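Carboxylesterase (Ferroplasma acidiphilum, PDB 3WJ2) probably hydrolyses carboxylic ester bonds, acting as an alpha/beta-hydrolase-fold carboxylesterase. Local coordinates at residues F123-F127 with N226-S230; F127-Y131 with A164-C169; F101-S106 with V297-R302. Numbering follows the deposited sequence.

Contact 1: F123-F127 with N226-S230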
ATOM      1  N   PHE B 123      19.008  20.645  18.898  1.00 13.55           N
ATOM      2  CA  PHE B 123      19.956  19.573  18.586  1.00 14.13           C
ATOM      3  C   PHE B 123      21.341  20.130  18.563  1.00 15.08           C
ATOM      4  O   PHE B 123      21.592  21.248  18.005  1.00 15.16           O
ATOM      5  CB  PHE B 123      19.618  18.986  17.193  1.00 13.59           C
ATOM      6  CG  PHE B 123      20.561  17.908  16.749  1.00 15.54           C
ATOM      7  CD1 PHE B 123      20.454  16.623  17.242  1.00 13.84           C
ATOM      8  CD2 PHE B 123      21.670  18.239  15.930  1.00 14.29           C
ATOM      9  CE1 PHE B 123      21.300  15.591  16.892  1.00 16.06           C
ATOM     10  CE2 PHE B 123      22.588  17.187  15.520  1.00 15.74           C
ATOM     11  CZ  PHE B 123      22.443  15.898  15.991  1.00 16.83           C
ATOM     12  N   PRO B 124      22.304  19.457  19.212  1.00 14.36           N
ATOM     13  CA  PRO B 124      22.279  18.075  19.704  1.00 14.30           C
ATOM     14  C   PRO B 124      22.021  17.946  21.205  1.00 12.86           C
ATOM     15  O   PRO B 124      22.367  16.889  21.724  1.00 13.19           O
ATOM     16  CB  PRO B 124      23.704  17.579  19.388  1.00 16.81           C
ATOM     17  CG  PRO B 124      24.609  18.792  19.787  1.00 15.71           C
ATOM     18  CD  PRO B 124      23.731  19.962  19.138  1.00 16.12           C
ATOM     19  N   ASP B 125      21.395  18.943  21.877  1.00 12.48           N
ATOM     20  CA  ASP B 125      21.302  18.819  23.334  1.00 10.94           C
ATOM     21  C   ASP B 125      20.518  17.533  23.792  1.00 12.81           C
ATOM     22  O   ASP B 125      21.009  16.816  24.625  1.00 12.92           O
ATOM     23  CB  ASP B 125      20.659  20.092  23.985  1.00 12.98           C
ATOM     24  CG  ASP B 125      21.585  21.343  23.840  1.00 17.14           C
ATOM     25  OD1 ASP B 125      22.764  21.182  23.404  1.00 16.48           O
ATOM     26  OD2 ASP B 125      21.133  22.482  24.146  1.00 19.21           O
ATOM     27  N   ALA B 126      19.301  17.294  23.258  1.00 12.35           N
ATOM     28  CA  ALA B 126      18.531  16.105  23.788  1.00 11.44           C
ATOM     29  C   ALA B 126      19.317  14.863  23.450  1.00 12.08           C
ATOM     30  O   ALA B 126      19.287  13.896  24.210  1.00 11.02           O
ATOM     31  CB  ALA B 126      17.172  16.062  23.090  1.00 15.22           C
ATOM     32  N   PHE B 127      19.856  14.856  22.230  1.00 12.37           N
ATOM     33  CA  PHE B 127      20.619  13.660  21.850  1.00 10.86           C
ATOM     34  C   PHE B 127      21.791  13.408  22.824  1.00 11.04           C
ATOM     35  O   PHE B 127      22.031  12.276  23.250  1.00 10.81           O
ATOM     36  CB  PHE B 127      21.139  13.854  20.386  1.00 12.72           C
ATOM     37  CG  PHE B 127      22.151  12.824  20.027  1.00 11.17           C
ATOM     38  CD1 PHE B 127      21.814  11.492  19.793  1.00 13.04           C
ATOM     39  CD2 PHE B 127      23.515  13.201  20.083  1.00 12.62           C
ATOM     40  CE1 PHE B 127      22.826  10.531  19.537  1.00 14.47           C
ATOM     41  CE2 PHE B 127      24.526  12.229  19.858  1.00 14.95           C
ATOM     42  CZ  PHE B 127      24.186  10.888  19.592  1.00 14.00           C
ATOM     43  N   ASN B 226      23.289  14.459   9.682  1.00 30.31           N
ATOM     44  CA  ASN B 226      23.711  13.964  10.865  1.00 27.24           C
ATOM     45  C   ASN B 226      22.816  12.763  11.189  1.00 21.68           C
ATOM     46  O   ASN B 226      21.590  12.937  11.511  1.00 21.46           O
ATOM     47  CB  ASN B 226      23.539  15.036  11.917  1.00 26.74           C
ATOM     48  CG  ASN B 226      24.429  14.839  13.018  1.00 23.88           C
ATOM     49  OD1 ASN B 226      25.017  15.836  13.509  1.00 30.95           O
ATOM     50  ND2 ASN B 226      24.644  13.620  13.467  1.00 15.89           N
ATOM     51  N   PRO B 227      23.441  11.614  11.140  1.00 22.49           N
ATOM     52  CA  PRO B 227      22.754  10.388  11.542  1.00 19.10           C
ATOM     53  C   PRO B 227      22.286  10.442  12.973  1.00 17.84           C
ATOM     54  O   PRO B 227      21.438   9.633  13.317  1.00 15.98           O
ATOM     55  CB  PRO B 227      23.813   9.309  11.441  1.00 21.69           C
ATOM     56  CG  PRO B 227      24.894   9.867  10.559  1.00 26.18           C
ATOM     57  CD  PRO B 227      24.880  11.317  10.819  1.00 21.96           C
ATOM     58  N   TYR B 228      22.850  11.300  13.806  1.00 15.73           N
ATOM     59  CA  TYR B 228      22.352  11.349  15.227  1.00 14.79           C
ATOM     60  C   TYR B 228      21.127  12.206  15.350  1.00 17.13           C
ATOM     61  O   TYR B 228      20.463  12.197  16.414  1.00 13.34           O
ATOM     62  CB  TYR B 228      23.465  11.898  16.145  1.00 14.87           C
ATOM     63  CG  TYR B 228      24.753  10.988  16.116  1.00 14.75           C
ATOM     64  CD1 TYR B 228      24.696   9.644  15.648  1.00 14.81           C
ATOM     65  CD2 TYR B 228      26.018  11.512  16.484  1.00 15.28           C
ATOM     66  CE1 TYR B 228      25.845   8.841  15.587  1.00 16.83           C
ATOM     67  CE2 TYR B 228      27.129  10.688  16.470  1.00 16.97           C
ATOM     68  CZ  TYR B 228      27.061   9.397  16.028  1.00 16.28           C
ATOM     69  OH  TYR B 228      28.241   8.681  15.956  1.00 18.97           O
ATOM     70  N   PHE B 229      20.770  12.958  14.298  1.00 16.34           N
ATOM     71  CA  PHE B 229      19.487  13.655  14.227  1.00 17.60           C
ATOM     72  C   PHE B 229      18.498  12.730  13.512  1.00 17.02           C
ATOM     73  O   PHE B 229      17.358  12.575  13.926  1.00 16.81           O
ATOM     74  CB  PHE B 229      19.563  14.996  13.394  1.00 19.82           C
ATOM     75  CG  PHE B 229      18.262  15.793  13.367  1.00 18.97           C
ATOM     76  CD1 PHE B 229      18.158  16.951  14.084  1.00 18.91           C
ATOM     77  CD2 PHE B 229      17.063  15.291  12.744  1.00 23.41           C
ATOM     78  CE1 PHE B 229      16.956  17.753  14.069  1.00 21.08           C
ATOM     79  CE2 PHE B 229      15.871  16.073  12.738  1.00 29.36           C
ATOM     80  CZ  PHE B 229      15.824  17.318  13.447  1.00 28.59           C
ATOM     81  N   SER B 230      18.936  12.097  12.402  1.00 17.97           N
ATOM     82  CA  SER B 230      18.061  11.220  11.606  1.00 16.07           C
ATOM     83  C   SER B 230      18.807   9.913  11.379  1.00 15.99           C
ATOM     84  O   SER B 230      19.660   9.797  10.442  1.00 15.92           O
ATOM     85  CB  SER B 230      17.660  11.776  10.176  1.00 20.24           C
ATOM     86  OG  SER B 230      16.826  12.989  10.261  1.00 23.78           O
TER
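This is an aromatic surface contact between the loop and first turn that open helix 125-139 and the loop that leads from helix 207-217 to strand 243-248. Two ring pairs carry it. The Phe123 ring receives the edge of Phe229 on its face, an edge-to-face pair with centroids 5.4 Å apart and planes at 67°; Phe229 CB lies over the same ring, 4.0 Å from its centroid and 16° off the normal, a CH-pi contact. Four residues further along the chain, already inside the helix, Phe127 and Tyr228 lie nearly parallel (13°) but slid apart, with Phe127 CZ 3.5 Å from Tyr228 CG. The rings barely overlap; what stands over the Phe127 face is Tyr228 CB, 3.7 Å from the ring centroid, a second CH-pi contact. The loop presents these residues from a compact turn, in which Asn226 O accepts from Phe229 N and Ser230 N, both at 2.9 Å. Tyr228 OH hydrogen-bonds Asp171 of helix 157-172. With 269 Å² buried, mostly between aromatic side chains, the join rests largely on dispersion and ring-edge electrostatics.

Contact 2: F127-Y131 with A164-C169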
ATOM      1  N   PHE B 127      19.856  14.856  22.230  1.00 12.37           N
ATOM      2  CA  PHE B 127      20.619  13.660  21.850  1.00 10.86           C
ATOM      3  C   PHE B 127      21.791  13.408  22.824  1.00 11.04           C
ATOM      4  O   PHE B 127      22.031  12.276  23.250  1.00 10.81           O
ATOM      5  CB  PHE B 127      21.139  13.854  20.386  1.00 12.72           C
ATOM      6  CG  PHE B 127      22.151  12.824  20.027  1.00 11.17           C
ATOM      7  CD1 PHE B 127      21.814  11.492  19.793  1.00 13.04           C
ATOM      8  CD2 PHE B 127      23.515  13.201  20.083  1.00 12.62           C
ATOM      9  CE1 PHE B 127      22.826  10.531  19.537  1.00 14.47           C
ATOM     10  CE2 PHE B 127      24.526  12.229  19.858  1.00 14.95           C
ATOM     11  CZ  PHE B 127      24.186  10.888  19.592  1.00 14.00           C
ATOM     12  N   ASN B 128      22.595  14.458  23.102  1.00 10.57           N
ATOM     13  CA  ASN B 128      23.682  14.318  24.036  1.00 11.89           C
ATOM     14  C   ASN B 128      23.167  13.945  25.439  1.00 12.05           C
ATOM     15  O   ASN B 128      23.824  13.185  26.136  1.00 13.69           O
ATOM     16  CB  ASN B 128      24.467  15.646  24.104  1.00 13.37           C
ATOM     17  CG  ASN B 128      25.330  15.886  22.851  1.00 14.25           C
ATOM     18  OD1 ASN B 128      25.659  14.934  22.068  1.00 19.04           O
ATOM     19  ND2 ASN B 128      25.711  17.176  22.652  1.00 18.18           N
ATOM     20  N   ASP B 129      21.984  14.459  25.815  1.00 11.28           N
ATOM     21  CA  ASP B 129      21.404  14.069  27.074  1.00  9.94           C
ATOM     22  C   ASP B 129      21.099  12.558  27.111  1.00  9.88           C
ATOM     23  O   ASP B 129      21.310  11.869  28.132  1.00 10.58           O
ATOM     24  CB  ASP B 129      20.151  14.875  27.348  1.00 11.37           C
ATOM     25  CG  ASP B 129      20.419  16.306  27.612  1.00 11.39           C
ATOM     26  OD1 ASP B 129      21.600  16.712  27.806  1.00 13.24           O
ATOM     27  OD2 ASP B 129      19.454  17.104  27.620  1.00 10.60           O
ATOM     28  N   ALA B 130      20.521  12.038  26.052  1.00 10.51           N
ATOM     29  CA  ALA B 130      20.202  10.606  25.935  1.00 11.53           C
ATOM     30  C   ALA B 130      21.482   9.742  25.970  1.00 10.30           C
ATOM     31  O   ALA B 130      21.609   8.824  26.789  1.00 10.96           O
ATOM     32  CB  ALA B 130      19.278  10.365  24.661  1.00 10.59           C
ATOM     33  N   TYR B 131      22.478  10.092  25.123  1.00 11.50           N
ATOM     34  CA  TYR B 131      23.705   9.322  25.096  1.00 11.94           C
ATOM     35  C   TYR B 131      24.495   9.416  26.366  1.00 12.31           C
ATOM     36  O   TYR B 131      24.915   8.365  26.931  1.00 12.54           O
ATOM     37  CB  TYR B 131      24.538   9.870  23.969  1.00 11.29           C
ATOM     38  CG  TYR B 131      25.922   9.202  23.832  1.00 14.26           C
ATOM     39  CD1 TYR B 131      26.066   8.033  23.095  1.00 15.31           C
ATOM     40  CD2 TYR B 131      27.075   9.800  24.413  1.00 18.17           C
ATOM     41  CE1 TYR B 131      27.333   7.438  22.906  1.00 18.19           C
ATOM     42  CE2 TYR B 131      28.376   9.209  24.209  1.00 19.48           C
ATOM     43  CZ  TYR B 131      28.452   8.039  23.472  1.00 21.04           C
ATOM     44  OH  TYR B 131      29.687   7.405  23.234  1.00 20.76           O
ATOM     45  N   ALA B 164      19.210   6.782  17.999  1.00  9.41           N
ATOM     46  CA  ALA B 164      20.420   7.564  17.666  1.00  9.30           C
ATOM     47  C   ALA B 164      21.552   7.319  18.634  1.00 10.47           C
ATOM     48  O   ALA B 164      22.709   7.245  18.214  1.00 12.69           O
ATOM     49  CB  ALA B 164      20.044   9.005  17.649  1.00 10.91           C
ATOM     50  N   LEU B 165      21.237   7.167  19.921  1.00 10.59           N
ATOM     51  CA  LEU B 165      22.330   7.013  20.889  1.00 11.25           C
ATOM     52  C   LEU B 165      22.989   5.656  20.595  1.00 13.65           C
ATOM     53  O   LEU B 165      24.222   5.558  20.756  1.00 12.53           O
ATOM     54  CB  LEU B 165      21.888   7.186  22.366  1.00 12.77           C
ATOM     55  CG  LEU B 165      21.105   6.024  22.971  1.00  9.83           C
ATOM     56  CD1 LEU B 165      22.058   5.063  23.637  1.00 11.85           C
ATOM     57  CD2 LEU B 165      20.224   6.620  24.101  1.00 12.35           C
ATOM     58  N   CYS B 166      22.222   4.635  20.150  1.00 11.74           N
ATOM     59  CA  CYS B 166      22.804   3.308  19.841  1.00 12.50           C
ATOM     60  C   CYS B 166      23.776   3.460  18.700  1.00 13.22           C
ATOM     61  O   CYS B 166      24.873   2.881  18.774  1.00 14.61           O
ATOM     62  CB  CYS B 166      21.759   2.295  19.476  1.00 10.22           C
ATOM     63  SG  CYS B 166      20.773   1.862  20.991  1.00 12.73           S
ATOM     64  N   LEU B 167      23.422   4.250  17.709  1.00 13.31           N
ATOM     65  CA  LEU B 167      24.331   4.451  16.553  1.00 14.04           C
ATOM     66  C   LEU B 167      25.633   5.086  17.045  1.00 14.64           C
ATOM     67  O   LEU B 167      26.740   4.715  16.607  1.00 14.74           O
ATOM     68  CB  LEU B 167      23.717   5.447  15.562  1.00 12.79           C
ATOM     69  CG  LEU B 167      22.753   4.806  14.612  1.00 17.12           C
ATOM     70  CD1 LEU B 167      22.070   5.872  13.804  1.00 19.99           C
ATOM     71  CD2 LEU B 167      23.556   3.825  13.529  1.00 19.37           C
ATOM     72  N   LYS B 168      25.558   6.061  17.950  1.00 13.17           N
ATOM     73  CA  LYS B 168      26.826   6.700  18.414  1.00 14.19           C
ATOM     74  C   LYS B 168      27.655   5.738  19.287  1.00 14.04           C
ATOM     75  O   LYS B 168      28.941   5.737  19.225  1.00 14.49           O
ATOM     76  CB  LYS B 168      26.493   8.009  19.182  1.00 12.90           C
ATOM     77  CG  LYS B 168      27.816   8.703  19.638  1.00 13.68           C
ATOM     78  CD  LYS B 168      27.632  10.098  20.201  1.00 14.63           C
ATOM     79  CE  LYS B 168      28.996  10.488  20.956  1.00 15.76           C
ATOM     80  NZ  LYS B 168      28.768  12.009  21.248  1.00 20.75           N
ATOM     81  N   CYS B 169      27.030   4.914  20.125  1.00 14.29           N
ATOM     82  CA  CYS B 169      27.744   3.852  20.890  1.00 13.09           C
ATOM     83  C   CYS B 169      28.450   2.961  19.898  1.00 16.63           C
ATOM     84  O   CYS B 169      29.669   2.681  20.123  1.00 18.15           O
ATOM     85  CB  CYS B 169      26.779   2.971  21.739  1.00 13.91           C
ATOM     86  SG  CYS B 169      26.015   3.888  23.113  1.00 15.66           S
TER
HETATM   87  O   HOH W   1      26.822  12.644  22.993  1.00 29.50           O
HETATM   88  O   HOH W   2      30.757   6.937  20.942  1.00 37.53           O
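Two helices that flank the central sheet of the alpha/beta-hydrolase fold pack here: helix 125-139 and helix 157-172, the latter following what is probably the nucleophile elbow around Ser156. The short segments cross at -66° with axes 9.4 Å apart, and the closest CA pair is Tyr131 with Leu165 at 5.0 Å. Small side chains and a leucine fill the inner part: Ala130 CB meets Leu165 CD2 at 3.9 Å, and Tyr82 of strand 78-82 touches both residues. The edge of the Phe127 ring reaches the other helix, CE1 lying 3.7 Å from Ala164 CB and CZ 3.6 Å from Lys168 CD. Toward the outside, the extended Lys168 chain runs across the Tyr131 face. Its CE is 3.7 Å from the ring centroid and its NZ 4.4 Å, 25° off the normal, giving CH-pi and cation-pi contacts together. Cys169 SG approaches obliquely, 3.8 Å from Tyr131 CE1. Two waters complete the outer side: water 1 accepts from Lys168 NZ and donates to Asn128 OD1, both at 2.7 Å, while water 2 donates to Lys168 O (2.8 Å) and hydrogen-bonds Tyr131 OH (2.6 Å). An apolar inner part with the Lys168-Tyr131 pair and two waters on the outer side suits the layered packing of helices against the sheet in alpha/beta hydrolases.

Contact 3: F101-S106 with V297-R302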
ATOM      1  N   PHE B 101       2.853   1.868  34.076  1.00 14.00           N
ATOM      2  CA  PHE B 101       2.367   0.721  33.370  1.00 13.44           C
ATOM      3  C   PHE B 101       3.464  -0.101  32.731  1.00 13.23           C
ATOM      4  O   PHE B 101       3.453  -1.306  32.834  1.00 13.71           O
ATOM      5  CB  PHE B 101       1.353   1.228  32.318  1.00 15.40           C
ATOM      6  CG  PHE B 101       0.681   0.104  31.537  1.00 17.57           C
ATOM      7  CD1 PHE B 101      -0.286  -0.706  32.170  1.00 22.07           C
ATOM      8  CD2 PHE B 101       0.996  -0.165  30.214  1.00 23.65           C
ATOM      9  CE1 PHE B 101      -0.948  -1.699  31.485  1.00 24.45           C
ATOM     10  CE2 PHE B 101       0.353  -1.211  29.531  1.00 21.60           C
ATOM     11  CZ  PHE B 101      -0.630  -1.967  30.172  1.00 19.25           C
ATOM     12  N   LEU B 102       4.443   0.569  32.111  1.00 11.37           N
ATOM     13  CA  LEU B 102       5.565  -0.236  31.662  1.00 13.02           C
ATOM     14  C   LEU B 102       6.281  -0.954  32.749  1.00 13.60           C
ATOM     15  O   LEU B 102       6.743  -2.036  32.515  1.00 13.55           O
ATOM     16  CB  LEU B 102       6.608   0.657  30.985  1.00 13.30           C
ATOM     17  CG  LEU B 102       6.186   1.362  29.704  1.00 14.63           C
ATOM     18  CD1 LEU B 102       7.435   2.234  29.142  1.00 15.83           C
ATOM     19  CD2 LEU B 102       5.738   0.412  28.619  1.00 16.50           C
ATOM     20  N   ALA B 103       6.494  -0.325  33.912  1.00 14.29           N
ATOM     21  CA  ALA B 103       7.111  -1.031  34.996  1.00 16.50           C
ATOM     22  C   ALA B 103       6.322  -2.244  35.514  1.00 15.79           C
ATOM     23  O   ALA B 103       6.915  -3.277  35.726  1.00 16.09           O
ATOM     24  CB  ALA B 103       7.387   0.001  36.122  1.00 14.13           C
ATOM     25  N   LYS B 104       4.999  -2.061  35.589  1.00 17.06           N
ATOM     26  CA  LYS B 104       4.138  -3.124  36.110  1.00 16.28           C
ATOM     27  C   LYS B 104       4.160  -4.321  35.125  1.00 16.81           C
ATOM     28  O   LYS B 104       4.367  -5.477  35.505  1.00 19.11           O
ATOM     29  CB  LYS B 104       2.764  -2.611  36.357  1.00 20.03           C
ATOM     30  CG  LYS B 104       1.834  -3.686  36.990  1.00 24.01           C
ATOM     31  CD  LYS B 104       1.100  -3.207  38.316  1.00 31.93           C
ATOM     32  CE  LYS B 104       1.632  -3.819  39.640  1.00 36.95           C
ATOM     33  NZ  LYS B 104       1.088  -3.140  40.850  1.00 37.69           N
ATOM     34  N   GLU B 105       4.053  -4.017  33.822  1.00 15.68           N
ATOM     35  CA  GLU B 105       3.989  -5.092  32.856  1.00 15.63           C
ATOM     36  C   GLU B 105       5.318  -5.785  32.497  1.00 15.88           C
ATOM     37  O   GLU B 105       5.354  -6.975  32.156  1.00 17.91           O
ATOM     38  CB  GLU B 105       3.349  -4.547  31.566  1.00 13.77           C
ATOM     39  CG  GLU B 105       1.890  -4.065  31.756  1.00 15.66           C
ATOM     40  CD  GLU B 105       0.937  -5.177  32.170  1.00 25.06           C
ATOM     41  OE1 GLU B 105       1.222  -6.359  31.904  1.00 21.10           O
ATOM     42  OE2 GLU B 105      -0.051  -4.855  32.915  1.00 25.40           O
ATOM     43  N   SER B 106       6.461  -5.046  32.570  1.00 14.92           N
ATOM     44  CA  SER B 106       7.723  -5.613  32.272  1.00 15.12           C
ATOM     45  C   SER B 106       8.373  -6.300  33.466  1.00 15.43           C
ATOM     46  O   SER B 106       9.160  -7.167  33.279  1.00 16.84           O
ATOM     47  CB  SER B 106       8.748  -4.555  31.740  1.00 14.65           C
ATOM     48  OG  SER B 106       9.010  -3.559  32.764  1.00 14.02           O
ATOM     49  N   VAL B 297       1.243  -2.485  23.884  1.00 10.81           N
ATOM     50  CA  VAL B 297       2.239  -2.113  24.878  1.00 11.48           C
ATOM     51  C   VAL B 297       2.526  -3.294  25.825  1.00 11.53           C
ATOM     52  O   VAL B 297       3.670  -3.552  26.172  1.00 12.28           O
ATOM     53  CB  VAL B 297       1.758  -0.871  25.689  1.00 10.93           C
ATOM     54  CG1 VAL B 297       2.797  -0.599  26.862  1.00 12.22           C
ATOM     55  CG2 VAL B 297       1.588   0.325  24.812  1.00 12.19           C
ATOM     56  N   LYS B 298       1.489  -4.014  26.328  1.00 11.77           N
ATOM     57  CA  LYS B 298       1.718  -5.204  27.162  1.00 11.55           C
ATOM     58  C   LYS B 298       2.591  -6.283  26.481  1.00 11.87           C
ATOM     59  O   LYS B 298       3.486  -6.890  27.081  1.00 12.27           O
ATOM     60  CB  LYS B 298       0.355  -5.866  27.500  1.00 13.97           C
ATOM     61  CG  LYS B 298      -0.358  -5.168  28.547  1.00 19.22           C
ATOM     62  CD  LYS B 298      -1.833  -5.775  28.743  1.00 20.27           C
ATOM     63  CE  LYS B 298      -1.845  -7.138  29.125  1.00 28.64           C
ATOM     64  NZ  LYS B 298      -3.276  -7.281  29.614  1.00 29.39           N
ATOM     65  N   MET B 299       2.344  -6.490  25.150  1.00 10.92           N
ATOM     66  CA  MET B 299       3.076  -7.477  24.326  1.00 10.63           C
ATOM     67  C   MET B 299       4.586  -7.092  24.425  1.00 10.67           C
ATOM     68  O   MET B 299       5.424  -7.956  24.681  1.00 13.08           O
ATOM     69  CB  MET B 299       2.604  -7.427  22.846  1.00 13.54           C
ATOM     70  CG  MET B 299       1.459  -8.282  22.673  1.00 17.15           C
ATOM     71  SD  MET B 299       1.038  -7.867  20.844  1.00 26.48           S
ATOM     72  CE  MET B 299       0.278  -9.349  21.023  1.00 26.61           C
ATOM     73  N   VAL B 300       4.897  -5.876  24.145  1.00 10.08           N
ATOM     74  CA  VAL B 300       6.292  -5.416  24.130  1.00  9.15           C
ATOM     75  C   VAL B 300       6.882  -5.501  25.523  1.00 10.07           C
ATOM     76  O   VAL B 300       7.967  -6.058  25.727  1.00 12.36           O
ATOM     77  CB  VAL B 300       6.366  -4.007  23.554  1.00 11.20           C
ATOM     78  CG1 VAL B 300       7.780  -3.486  23.719  1.00 11.09           C
ATOM     79  CG2 VAL B 300       5.988  -4.058  22.027  1.00 12.26           C
ATOM     80  N   ALA B 301       6.140  -4.940  26.503  1.00  9.95           N
ATOM     81  CA  ALA B 301       6.706  -4.866  27.829  1.00 11.27           C
ATOM     82  C   ALA B 301       7.006  -6.240  28.373  1.00 12.05           C
ATOM     83  O   ALA B 301       7.978  -6.352  29.106  1.00 12.04           O
ATOM     84  CB  ALA B 301       5.650  -4.104  28.757  1.00 12.61           C
ATOM     85  N   ARG B 302       6.165  -7.252  28.062  1.00 10.30           N
ATOM     86  CA  ARG B 302       6.368  -8.568  28.537  1.00 12.50           C
ATOM     87  C   ARG B 302       7.475  -9.370  27.914  1.00 12.34           C
ATOM     88  O   ARG B 302       7.874 -10.382  28.514  1.00 15.24           O
ATOM     89  CB  ARG B 302       5.015  -9.343  28.608  1.00 13.16           C
ATOM     90  CG  ARG B 302       4.057  -8.702  29.555  1.00 14.52           C
ATOM     91  CD  ARG B 302       2.687  -9.478  29.511  1.00 16.89           C
ATOM     92  NE  ARG B 302       1.770  -8.771  30.437  1.00 18.63           N
ATOM     93  CZ  ARG B 302       0.574  -9.258  30.751  1.00 22.78           C
ATOM     94  NH1 ARG B 302       0.159 -10.385  30.174  1.00 20.47           N
ATOM     95  NH2 ARG B 302      -0.204  -8.637  31.627  1.00 25.10           N
TER
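A salt bridge between Glu105 and Arg302 joins two helices of the alpha/beta-hydrolase fold, 96-106 and 291-303. Glu105 OE1 accepts from Arg302 NH2 at 2.7 Å and from NE of the same arginine at 2.9 Å, so a single carboxylate oxygen takes both donors, near the guanidinium plane. The pair lies at a subunit interface: Asp306 of the second subunit forms salt bridges with both Arg302 and Lys298. Beneath the charges the segments cross at -58°, with axes 8.4 Å apart. Ala301 permits the close approach, its CB only 3.7 Å from Glu105 CB. Farther toward the sheet, Val297 CG1 meets Leu102 CD2 at 3.6 Å and the edge of the Phe101 ring at CE2, 3.7 Å away; Leu102 also packs on Ile110 of strand 109-113. Lys298 CG lies 3.6 Å from Phe101 CZ. At the end of helix 96-106, where Ser106 OG donates to Leu102 O at 2.7 Å, Ser106 CA makes a CA-H...O contact of 3.3 Å with Ala301 O.

How the contacts relate
Contacts 1 and 2 form one continuous patch, their centres 8 Å apart. Phe127 belongs to both, turning a face to Tyr228 and an edge to helix 157-172, and the patch closes where Tyr228 O lies 3.4 Å from Ala164 CB and Tyr228 OH 3.5 Å from Lys168 CA. Contact 3 stands apart, its centre 28 Å from that of contact 1, on the opposite side of the chain's centre, and 24 Å from that of contact 2; nearest atoms are about 17 and 14 Å away. In sequence, its two segments bracket both other contacts. Ala130 of contact 2 and Leu102 of contact 3 each lie near, without touching, the probable nucleophile elbow (Gly154, Ser156, Gly158).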